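PDB 5JFQ: geranylgeranyl pyrophosphate synthase from Geoglobus acetivorans, which catalyses the addition of isopentenyl diphosphate to allylic diphosphates, building geranylgeranyl diphosphate from dimethylallyl diphosphate with some farnesyl diphosphate as a lesser product. Local coordinates for residues Ala35-Leu40 with Tyr116-Glu121; Tyr63-His68 with Met125-Pro130; Lys272-Phe275 with Ala279-Tyr282. All blocks are in the same frame, centred on the assembly; numbering follows the deposited sequence.

The chain runs through the helical isoprenoid synthase fold, and the three contacts fall into two groups. Residues 35-40 come first and are met by residues 116-121 in contact 1. Before that loop closes, residues 63-68 have passed. They are met by residues 125-130 in contact 2, so these two contacts cross. Contact 1 ties the junction of helices 30-36 and 38-42 to helix 105-123. Contact 2 ties the start of helix 67-88 to the loop after helix 105-123. Their centres are about 19 Å apart. Contact 3 follows in series, closing the short turn between helices 264-276 and 280-298. It lies across the chain's centre from both others.

Contact 1: residues Ala35-Leu40 with Tyr116-Glu121; sequences AARHYL and YAEAFE
Arg37 and Glu118 form a salt bridge within the all-helical isoprenoid synthase fold. It joins the break between helices 30-36 and 38-42 to helix 105-123. The ionic contact is end-on and two-pronged. Arg37 NH1 donates to Glu118 OE1 at 2.9 Å. Arg37 NH2 donates to Glu118 OE2 at 2.7 Å. Both oxygens are met on their syn sides. The guanidinium and carboxylate planes are almost parallel, 6° apart, but they are stepped, and each bond leaves both planes at a tilt. Both N-H...O bonds are accordingly bent.

Further polar and apolar contacts surround the pair. Arg37 NH2 also donates to the backbone oxygen of Lys25. Leu24 packs on both side chains, and Val145 of the second subunit packs on Glu118. Both residues are buried, and Arg37 gives the carboxylate its charged mate. A methionine in place of Arg37 would probably leave the Glu118 charge without that mate and the Lys25 carbonyl without this donor.

The bend at chi2 (57°) turns the Arg37 guanidinium toward helix 105-123, and the extended Glu118 chain brings OE1 and OE2 to NH1 and NH2.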
# COMPACT_ATOMS: atom_id res chain seq x y z
N ALA B 35 10.70 11.20 5.33
CA ALA B 35 10.23 11.01 3.96
C ALA B 35 8.71 10.94 3.90
O ALA B 35 8.09 11.55 3.02
CB ALA B 35 10.85 9.74 3.37
N ALA B 36 8.08 10.21 4.83
CA ALA B 36 6.63 10.03 4.75
C ALA B 36 5.86 11.30 5.07
O ALA B 36 4.70 11.43 4.68
CB ALA B 36 6.16 8.92 5.68
N ARG B 37 6.46 12.25 5.77
CA ARG B 37 5.77 13.48 6.09
C ARG B 37 6.24 14.63 5.23
O ARG B 37 5.77 15.75 5.43
CB ARG B 37 5.95 13.86 7.57
CG ARG B 37 4.95 13.24 8.52
CD ARG B 37 5.01 11.77 8.38
NE ARG B 37 4.37 11.04 9.47
CZ ARG B 37 3.36 10.19 9.32
NH1 ARG B 37 2.85 9.98 8.12
NH2 ARG B 37 2.90 9.54 10.38
N HIS B 38 7.16 14.38 4.30
CA HIS B 38 7.74 15.45 3.49
C HIS B 38 6.66 16.25 2.76
O HIS B 38 6.60 17.48 2.89
CB HIS B 38 8.74 14.88 2.50
CG HIS B 38 9.45 15.93 1.71
ND1 HIS B 38 10.13 16.97 2.30
CD2 HIS B 38 9.59 16.09 0.37
CE1 HIS B 38 10.64 17.74 1.36
NE2 HIS B 38 10.34 17.23 0.18
N TYR B 39 5.79 15.58 2.00
CA TYR B 39 4.78 16.33 1.25
C TYR B 39 3.72 16.92 2.17
O TYR B 39 3.24 18.03 1.93
CB TYR B 39 4.12 15.45 0.19
CG TYR B 39 5.01 15.08 -0.97
CD1 TYR B 39 6.17 15.81 -1.25
CD2 TYR B 39 4.71 14.00 -1.78
CE1 TYR B 39 6.98 15.47 -2.30
CE2 TYR B 39 5.52 13.65 -2.84
CZ TYR B 39 6.65 14.38 -3.09
OH TYR B 39 7.45 14.02 -4.15
N LEU B 40 3.30 16.18 3.20
CA LEU B 40 2.29 16.72 4.10
C LEU B 40 2.75 18.03 4.71
O LEU B 40 1.99 19.00 4.78
CB LEU B 40 1.93 15.72 5.20
CG LEU B 40 1.24 14.44 4.71
CD1 LEU B 40 1.35 13.34 5.74
CD2 LEU B 40 -0.22 14.70 4.34
N TYR B 116 0.24 4.57 2.99
CA TYR B 116 -0.83 3.70 2.50
C TYR B 116 -1.49 2.94 3.64
O TYR B 116 -2.72 2.93 3.76
CB TYR B 116 -0.24 2.73 1.47
CG TYR B 116 -1.13 2.20 0.35
CD1 TYR B 116 -2.53 2.37 0.34
CD2 TYR B 116 -0.55 1.49 -0.70
CE1 TYR B 116 -3.30 1.84 -0.71
CE2 TYR B 116 -1.29 0.96 -1.73
CZ TYR B 116 -2.65 1.14 -1.76
OH TYR B 116 -3.30 0.59 -2.85
N ALA B 117 -0.69 2.28 4.49
CA ALA B 117 -1.26 1.60 5.64
C ALA B 117 -1.86 2.60 6.62
O ALA B 117 -2.95 2.38 7.17
CB ALA B 117 -0.20 0.73 6.33
N GLU B 118 -1.16 3.73 6.84
CA GLU B 118 -1.64 4.69 7.82
C GLU B 118 -3.04 5.17 7.47
O GLU B 118 -3.86 5.40 8.37
CB GLU B 118 -0.66 5.86 7.93
CG GLU B 118 0.49 5.58 8.89
CD GLU B 118 1.54 6.70 8.93
OE1 GLU B 118 1.83 7.32 7.87
OE2 GLU B 118 2.09 6.95 10.04
N ALA B 119 -3.35 5.24 6.17
CA ALA B 119 -4.67 5.72 5.75
C ALA B 119 -5.76 4.76 6.19
O ALA B 119 -6.83 5.18 6.64
CB ALA B 119 -4.72 5.92 4.24
N PHE B 120 -5.53 3.46 6.03
CA PHE B 120 -6.54 2.52 6.48
C PHE B 120 -6.63 2.47 8.00
O PHE B 120 -7.70 2.20 8.55
CB PHE B 120 -6.26 1.15 5.88
CG PHE B 120 -6.63 1.07 4.45
CD1 PHE B 120 -7.95 0.89 4.08
CD2 PHE B 120 -5.67 1.24 3.46
CE1 PHE B 120 -8.31 0.84 2.76
CE2 PHE B 120 -6.02 1.19 2.12
CZ PHE B 120 -7.34 0.99 1.76
N GLU B 121 -5.53 2.75 8.71
CA GLU B 121 -5.65 2.80 10.16
C GLU B 121 -6.43 4.04 10.58
O GLU B 121 -7.21 3.99 11.55
CB GLU B 121 -4.28 2.79 10.82
CG GLU B 121 -4.37 2.81 12.33
CD GLU B 121 -3.04 2.94 13.02
OE1 GLU B 121 -2.00 2.96 12.34
OE2 GLU B 121 -3.05 3.01 14.26

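Contact 2: residues Tyr63-His68 with Met125-Pro130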
# COMPACT_ATOMS: atom_id res chain seq x y z
N TYR B 63 -19.72 17.08 10.60
CA TYR B 63 -18.61 16.82 9.68
C TYR B 63 -17.32 16.52 10.43
O TYR B 63 -16.41 15.92 9.84
CB TYR B 63 -18.43 18.00 8.73
CG TYR B 63 -17.98 19.30 9.36
CD1 TYR B 63 -16.64 19.53 9.62
CD2 TYR B 63 -18.90 20.30 9.65
CE1 TYR B 63 -16.23 20.72 10.19
CE2 TYR B 63 -18.49 21.50 10.21
CZ TYR B 63 -17.15 21.70 10.48
OH TYR B 63 -16.73 22.88 11.03
N ARG B 64 -17.22 16.90 11.70
CA ARG B 64 -16.09 16.45 12.51
C ARG B 64 -16.04 14.93 12.59
O ARG B 64 -14.96 14.36 12.71
CB ARG B 64 -16.17 17.04 13.91
CG ARG B 64 -15.77 18.48 14.00
CD ARG B 64 -16.13 19.00 15.36
NE ARG B 64 -17.58 18.99 15.52
CZ ARG B 64 -18.20 19.24 16.67
NH1 ARG B 64 -17.48 19.50 17.75
NH2 ARG B 64 -19.52 19.22 16.73
N LYS B 65 -17.19 14.27 12.54
CA LYS B 65 -17.18 12.81 12.53
C LYS B 65 -16.58 12.26 11.25
O LYS B 65 -16.08 11.13 11.24
CB LYS B 65 -18.60 12.26 12.76
CG LYS B 65 -19.13 12.47 14.18
CD LYS B 65 -20.45 11.72 14.45
CE LYS B 65 -21.08 12.11 15.82
NZ LYS B 65 -22.15 11.15 16.28
N ALA B 66 -16.58 13.05 10.16
CA ALA B 66 -16.01 12.62 8.89
C ALA B 66 -14.52 12.93 8.78
O ALA B 66 -13.93 12.70 7.72
CB ALA B 66 -16.76 13.28 7.73
N ILE B 67 -13.90 13.43 9.85
CA ILE B 67 -12.54 13.94 9.74
C ILE B 67 -11.55 12.81 9.47
O ILE B 67 -10.59 12.98 8.70
CB ILE B 67 -12.17 14.76 10.99
CG1 ILE B 67 -10.84 15.47 10.77
CG2 ILE B 67 -12.07 13.87 12.22
CD1 ILE B 67 -10.95 16.68 9.88
N HIS B 68 -11.78 11.63 10.06
CA HIS B 68 -10.84 10.53 9.88
C HIS B 68 -10.83 10.07 8.42
O HIS B 68 -9.75 9.87 7.82
CB HIS B 68 -11.17 9.38 10.84
CG HIS B 68 -10.97 9.72 12.29
ND1 HIS B 68 -9.77 9.51 12.94
CD2 HIS B 68 -11.81 10.24 13.21
CE1 HIS B 68 -9.88 9.90 14.20
NE2 HIS B 68 -11.11 10.35 14.39
N MET B 125 -10.56 4.52 12.42
CA MET B 125 -10.85 5.23 13.66
C MET B 125 -12.18 5.97 13.62
O MET B 125 -12.52 6.62 14.61
CB MET B 125 -9.76 6.25 13.97
CG MET B 125 -8.37 5.70 14.03
SD MET B 125 -7.21 7.07 14.22
CE MET B 125 -5.66 6.26 13.89
N SER B 126 -12.91 5.90 12.51
CA SER B 126 -14.06 6.78 12.34
C SER B 126 -15.13 6.53 13.39
O SER B 126 -15.38 5.39 13.80
CB SER B 126 -14.65 6.60 10.94
OG SER B 126 -13.84 7.25 9.97
N ASP B 127 -15.75 7.62 13.85
CA ASP B 127 -16.93 7.56 14.71
C ASP B 127 -18.16 7.39 13.84
O ASP B 127 -18.86 8.35 13.49
CB ASP B 127 -17.02 8.81 15.57
CG ASP B 127 -18.34 8.90 16.32
OD1 ASP B 127 -18.97 7.84 16.60
OD2 ASP B 127 -18.73 10.04 16.62
N ALA B 128 -18.41 6.15 13.45
CA ALA B 128 -19.56 5.83 12.61
C ALA B 128 -19.91 4.37 12.82
O ALA B 128 -19.09 3.61 13.37
CB ALA B 128 -19.26 6.14 11.13
N PRO B 129 -21.11 3.95 12.43
CA PRO B 129 -21.49 2.52 12.50
C PRO B 129 -20.41 1.64 11.91
O PRO B 129 -19.96 1.90 10.79
CB PRO B 129 -22.77 2.46 11.65
CG PRO B 129 -23.32 3.84 11.67
CD PRO B 129 -22.19 4.79 11.88
N PRO B 130 -19.99 0.58 12.61
CA PRO B 130 -18.83 -0.20 12.12
C PRO B 130 -19.07 -0.84 10.77
O PRO B 130 -18.20 -0.82 9.89
CB PRO B 130 -18.62 -1.24 13.22
CG PRO B 130 -19.45 -0.74 14.41
CD PRO B 130 -20.59 -0.00 13.81
O HOH W 1 -14.11 9.65 9.64
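Lys65 crosses Asp127 at a slant and can be followed outward. Its CB is 4.0 Å from the backbone O of Asp127. CG and CD approach Asp127 OD2, CD to 3.2 Å, and CE passes the same oxygen. The tip goes a little beyond it, so Lys65 NZ makes only a long salt bridge, 3.6 Å to Asp127 OD2. The extended chain explains this: the methylenes, more than the ammonium group, lie against the oxygen. Asp127 itself is the centre of an inverse gamma turn.

His68 makes the second part of the contact. The backbone O of Met125 lies over one ring face, 3.9 Å above the plane. Met125 CB approaches His68 ND1 at 3.4 Å, and Met125 SD stands 4.6 Å from the centroid of the His68 ring, oblique to it. His68 CB meets Ser126 OG, which is hydrogen-bonded to Leu123 O. A water donates to Lys65 O; its link to Ser126 OG is modelled too short and is doubtful.

This surface contact joins the start of helix 67-88 to the loop between helices 105-123 and 130-159. Lys19 of helix 9-23 touches His68, and Leu190 of helix 165-190 touches Ser126.

Contact 3: residues Lys272-Phe275 with Ala279-Tyr282; sequences KKLF and AVDY
The Val280 N-H points back to Leu274 O in a weak hydrogen bond of 3.4 Å, with an N-H...O angle of 151°. Here two consecutive helices, 264-276 and 280-298, are joined by a short turn within the all-helical isoprenoid synthase fold. Ala279 takes the N-cap position of the second helix. The weak bond links a carbonyl near the C-terminal end of one helix to an amide at the N-terminal end of the next. Such an end-to-start arrangement is likely to be electrostatically favourable, since the two helix ends carry opposite partial charges.

The side chains close the turn mainly by apolar contact. Ala279 CB lies roughly 3.8 Å from Leu274 CD2. The same methyl also rests 3.7 Å from the backbone oxygen Leu274 O. Val280 is directed at the first helix and meets both Leu274 and Phe275. The approach of its CG2 to Leu274 CD2 is shorter than carbons can sit, so the positions of these two atoms are uncertain. Leu274 and Val280 cross at about a right angle.

The surroundings continue this apolar layer. Ile221 of helix 195-221 touches Leu274, Phe275 and Val280, and Leu218 also touches Val280. Ile243 and Val244 of helix 242-249 pack on Leu274. The side chain of Leu274 is about 10 Å from that of Lys239, which probably binds dimethylallyl diphosphate, as in related enzymes.

Both Val280 methyls meet the Phe275 ring. CG2 lies over one face, displaced toward the rim, in a CH-pi contact roughly 4.1 Å from the Phe275 centroid. CG1 is anti to the backbone N (chi1 180°), which sets Val280 CG1 near Phe275 CD2 and 3.4 Å from Phe275 CE2.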
# COMPACT_ATOMS: atom_id res chain seq x y z
N LYS B 272 0.78 27.16 -30.69
CA LYS B 272 -0.03 27.93 -31.62
C LYS B 272 -1.00 27.03 -32.37
O LYS B 272 -2.22 27.26 -32.37
CB LYS B 272 0.86 28.69 -32.61
N LYS B 273 -0.47 25.97 -32.99
CA LYS B 273 -1.32 24.96 -33.61
C LYS B 273 -2.48 24.60 -32.68
O LYS B 273 -3.65 24.70 -33.05
CB LYS B 273 -0.49 23.73 -33.96
N LEU B 274 -2.16 24.28 -31.42
CA LEU B 274 -3.12 23.61 -30.54
C LEU B 274 -4.33 24.50 -30.24
O LEU B 274 -5.47 24.02 -30.24
CB LEU B 274 -2.41 23.18 -29.26
CG LEU B 274 -2.96 21.91 -28.61
CD1 LEU B 274 -1.97 21.32 -27.60
CD2 LEU B 274 -4.29 22.19 -27.95
N PHE B 275 -4.10 25.79 -29.98
CA PHE B 275 -5.22 26.70 -29.81
C PHE B 275 -6.11 26.71 -31.04
O PHE B 275 -7.33 26.53 -30.94
CB PHE B 275 -4.70 28.11 -29.51
CG PHE B 275 -4.53 28.39 -28.06
CD1 PHE B 275 -3.27 28.54 -27.50
CD2 PHE B 275 -5.64 28.50 -27.24
CE1 PHE B 275 -3.12 28.80 -26.15
CE2 PHE B 275 -5.50 28.77 -25.89
CZ PHE B 275 -4.24 28.92 -25.35
N ALA B 279 -8.97 22.53 -30.43
CA ALA B 279 -8.60 21.54 -29.43
C ALA B 279 -8.47 22.13 -28.03
O ALA B 279 -8.92 21.50 -27.07
CB ALA B 279 -7.31 20.82 -29.83
N VAL B 280 -7.87 23.31 -27.88
CA VAL B 280 -7.87 23.96 -26.57
C VAL B 280 -9.29 24.35 -26.17
O VAL B 280 -9.68 24.24 -25.01
CB VAL B 280 -6.92 25.17 -26.54
CG1 VAL B 280 -6.94 25.82 -25.18
CG2 VAL B 280 -5.51 24.74 -26.89
N ASP B 281 -10.07 24.81 -27.14
CA ASP B 281 -11.49 25.04 -26.90
C ASP B 281 -12.17 23.76 -26.45
O ASP B 281 -12.91 23.74 -25.45
CB ASP B 281 -12.15 25.58 -28.17
CG ASP B 281 -11.88 24.70 -29.37
OD1 ASP B 281 -10.85 24.00 -29.33
OD2 ASP B 281 -12.68 24.69 -30.34
N TYR B 282 -11.93 22.66 -27.18
CA TYR B 282 -12.55 21.39 -26.85
C TYR B 282 -12.30 21.03 -25.39
O TYR B 282 -13.21 20.59 -24.68
CB TYR B 282 -12.02 20.29 -27.78
CG TYR B 282 -12.85 19.02 -27.75
CD1 TYR B 282 -13.92 18.85 -28.62
CD2 TYR B 282 -12.57 17.99 -26.86
CE1 TYR B 282 -14.70 17.70 -28.60
CE2 TYR B 282 -13.34 16.83 -26.84
CZ TYR B 282 -14.40 16.69 -27.71
OH TYR B 282 -15.18 15.55 -27.71